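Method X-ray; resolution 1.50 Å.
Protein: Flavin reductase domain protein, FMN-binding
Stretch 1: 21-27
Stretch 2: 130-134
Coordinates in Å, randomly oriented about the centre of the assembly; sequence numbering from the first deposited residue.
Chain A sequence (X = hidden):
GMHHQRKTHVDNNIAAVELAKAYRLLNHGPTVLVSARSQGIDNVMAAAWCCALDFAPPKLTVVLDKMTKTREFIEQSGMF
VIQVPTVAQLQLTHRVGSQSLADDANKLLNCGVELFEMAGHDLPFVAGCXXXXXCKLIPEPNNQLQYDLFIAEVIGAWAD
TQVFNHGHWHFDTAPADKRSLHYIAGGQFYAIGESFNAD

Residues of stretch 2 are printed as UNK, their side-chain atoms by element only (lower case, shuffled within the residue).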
# COMPACT_ATOMS: atom_id res chain seq x y z
N LYS A 21 -13.46 9.03 6.83
CA LYS A 21 -12.16 9.48 6.30
C LYS A 21 -11.00 8.63 6.76
O LYS A 21 -9.85 8.91 6.36
CB LYS A 21 -11.90 10.93 6.70
CG LYS A 21 -12.99 11.84 6.15
CD LYS A 21 -12.52 13.13 5.69
CE LYS A 21 -13.63 14.03 5.13
NZ LYS A 21 -14.41 13.47 3.96
N ALA A 22 -11.26 7.61 7.61
CA ALA A 22 -10.20 6.76 8.14
C ALA A 22 -9.31 6.13 7.06
O ALA A 22 -8.11 5.96 7.26
CB ALA A 22 -10.80 5.63 9.06
N TYR A 23 -9.90 5.80 5.91
CA TYR A 23 -9.10 5.19 4.80
C TYR A 23 -7.93 6.09 4.38
O TYR A 23 -6.89 5.59 3.93
CB TYR A 23 -9.97 4.87 3.58
CG TYR A 23 -10.34 6.09 2.78
CD1 TYR A 23 -11.40 6.92 3.14
CD2 TYR A 23 -9.58 6.45 1.68
CE1 TYR A 23 -11.68 8.08 2.44
CE2 TYR A 23 -9.86 7.60 0.97
CZ TYR A 23 -10.92 8.41 1.34
OH TYR A 23 -11.18 9.57 0.64
N ARG A 24 -8.08 7.40 4.56
CA ARG A 24 -7.02 8.34 4.16
C ARG A 24 -5.73 8.17 4.96
O ARG A 24 -4.65 8.53 4.51
CB ARG A 24 -7.50 9.77 4.25
CG ARG A 24 -8.61 10.05 3.26
CD ARG A 24 -8.98 11.46 3.30
NE ARG A 24 -10.11 11.76 2.43
CZ ARG A 24 -10.65 12.96 2.33
NH1 ARG A 24 -10.21 13.96 3.07
NH2 ARG A 24 -11.68 13.15 1.50
N LEU A 25 -5.85 7.59 6.16
CA LEU A 25 -4.70 7.34 7.00
C LEU A 25 -3.73 6.35 6.34
O LEU A 25 -2.55 6.31 6.71
CB LEU A 25 -5.15 6.82 8.38
CG LEU A 25 -6.01 7.82 9.17
CD1 LEU A 25 -6.63 7.16 10.43
CD2 LEU A 25 -5.24 9.10 9.54
N LEU A 26 -4.23 5.49 5.44
CA LEU A 26 -3.42 4.48 4.79
C LEU A 26 -3.27 4.68 3.29
O LEU A 26 -2.66 3.85 2.64
CB LEU A 26 -4.02 3.09 5.05
CG LEU A 26 -4.16 2.68 6.50
CD1 LEU A 26 -4.79 1.30 6.61
CD2 LEU A 26 -2.82 2.74 7.25
N ASN A 27 -3.90 5.72 2.74
CA ASN A 27 -4.02 5.83 1.28
C ASN A 27 -2.69 5.96 0.53
O ASN A 27 -2.55 5.44 -0.58
CB ASN A 27 -4.98 6.95 0.90
CG ASN A 27 -6.05 6.50 -0.06
OD1 ASN A 27 -6.44 5.35 -0.07
ND2 ASN A 27 -6.58 7.44 -0.81
N UNK A 130 1.66 8.22 14.29
CA UNK A 130 0.87 9.35 13.81
C UNK A 130 -0.63 9.07 13.76
O UNK A 130 -1.42 10.00 13.76
o UNK A 130 1.28 8.78 11.52
c UNK A 130 1.36 9.82 12.45
N UNK A 131 -1.01 7.80 13.63
CA UNK A 131 -2.41 7.44 13.45
C UNK A 131 -2.62 6.00 13.85
O UNK A 131 -1.68 5.19 13.78
c UNK A 131 -2.80 7.63 11.95
N UNK A 132 -3.85 5.70 14.29
CA UNK A 132 -4.25 4.39 14.76
C UNK A 132 -5.65 4.05 14.26
O UNK A 132 -6.52 4.92 14.25
c UNK A 132 -2.06 3.99 17.50
c UNK A 132 -3.22 7.38 17.03
c UNK A 132 -4.29 4.34 16.28
c UNK A 132 -1.41 6.08 17.95
c UNK A 132 -1.35 8.41 18.12
c UNK A 132 -0.75 7.21 18.38
c UNK A 132 -2.65 6.14 17.29
n UNK A 132 -1.07 4.75 18.07
c UNK A 132 -2.58 8.50 17.46
c UNK A 132 -3.03 4.79 16.99
N UNK A 133 -5.84 2.79 13.86
CA UNK A 133 -7.09 2.27 13.39
C UNK A 133 -7.41 0.99 14.18
O UNK A 133 -6.64 0.01 14.10
c UNK A 133 -6.68 3.15 10.94
c UNK A 133 -7.33 2.92 9.55
c UNK A 133 -7.03 1.98 11.89
c UNK A 133 -5.17 3.38 10.76
N UNK A 134 -8.51 1.00 14.94
CA UNK A 134 -8.99 -0.19 15.67
C UNK A 134 -9.77 -1.06 14.67
O UNK A 134 -10.65 -0.56 13.97
c UNK A 134 -9.85 0.21 16.80

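Position 130 carries two side-chain atoms, one carbon followed by one oxygen. There is no branch and no ring. A single carbon ending in a hydroxyl oxygen identifies Ser 130. Its chi1 is in the p well. The CA-to-CB bond points sideways relative to stretch 1, and the nearest approach of the side chain is OG of Ser 130 to the O atom of Leu 25, 6.6 Å. Ser 130 therefore takes no part in the contact. It lies just before the strand that begins at position 131.

Position 131 has a single side-chain carbon and nothing beyond it. The CA-to-CB bond points toward stretch 1, and CB lies 3.7 Å from CD2 of Leu 25. A lone side-chain carbon is alanine, so this is Ala 131. The CA atoms of Leu 25 and Ala 131 are 6.8 Å apart, the closer of the two register pairs.

Position 132 holds ten side-chain atoms: one carbon, then a fused five- and six-membered ring system of eight carbons and one nitrogen. Only an indole fits this pattern, and the residue is Trp 132. Its CA-to-CB bond points away from stretch 1, as expected for the residue between two inward-facing neighbours on a strand. The nearest approach of the side chain is CB of Trp 132 to CD1 of Leu 25, 6.9 Å. What touches is the backbone: the O atom of Trp 132 lies 4.4 Å from CD1 of Leu 25, a loose approach and not a hydrogen bond. The indole NE1 is hydrogen-bonded elsewhere in the structure.

Position 133 shows four side-chain carbons, forked at the second. The CA-to-CB bond points toward stretch 1, and the side chain meets Ala 22, Leu 25 and Leu 26. A fork at the second carbon, rather than at the first, means leucine and not isoleucine. Leu 133 has chi1 in the m well and chi2 in the p well. Its CG is 4.0 Å from CD1 of Leu 25. Its CD2 lies 4.2 Å from CD1 of Leu 26, 3.9 Å from the O atom of Ala 22 and 4.4 Å from CB of Ala 22.

Position 134 again has one side-chain carbon, which identifies Ala 134. CB of Ala 134 is 9.5 Å from CB of Ala 22, its nearest approach, and it makes no contact.

The contact is apolar, with no hydrogen bond across it. Strand alternation puts Ala 131 and Leu 133 on the side facing stretch 1 and turns Trp 132 the other way. Leu 25 spans the two inward residues: CD2 comes closest to CB of Ala 131, while CD1 reaches both that CB and CG of Leu 133. Leu 133 has the largest area covered by the other stretch. Leu 26 starts sideways, but the end of its side chain comes nearer. The O atom of Ala 22 also accepts a backbone hydrogen bond from N of Leu 25 at 3.0 Å, within a short run of helical backbone angles. The two stretches together bury 220 Å², a modest patch between segments distant in sequence.

Stretch 2 (130-134) SAWLA
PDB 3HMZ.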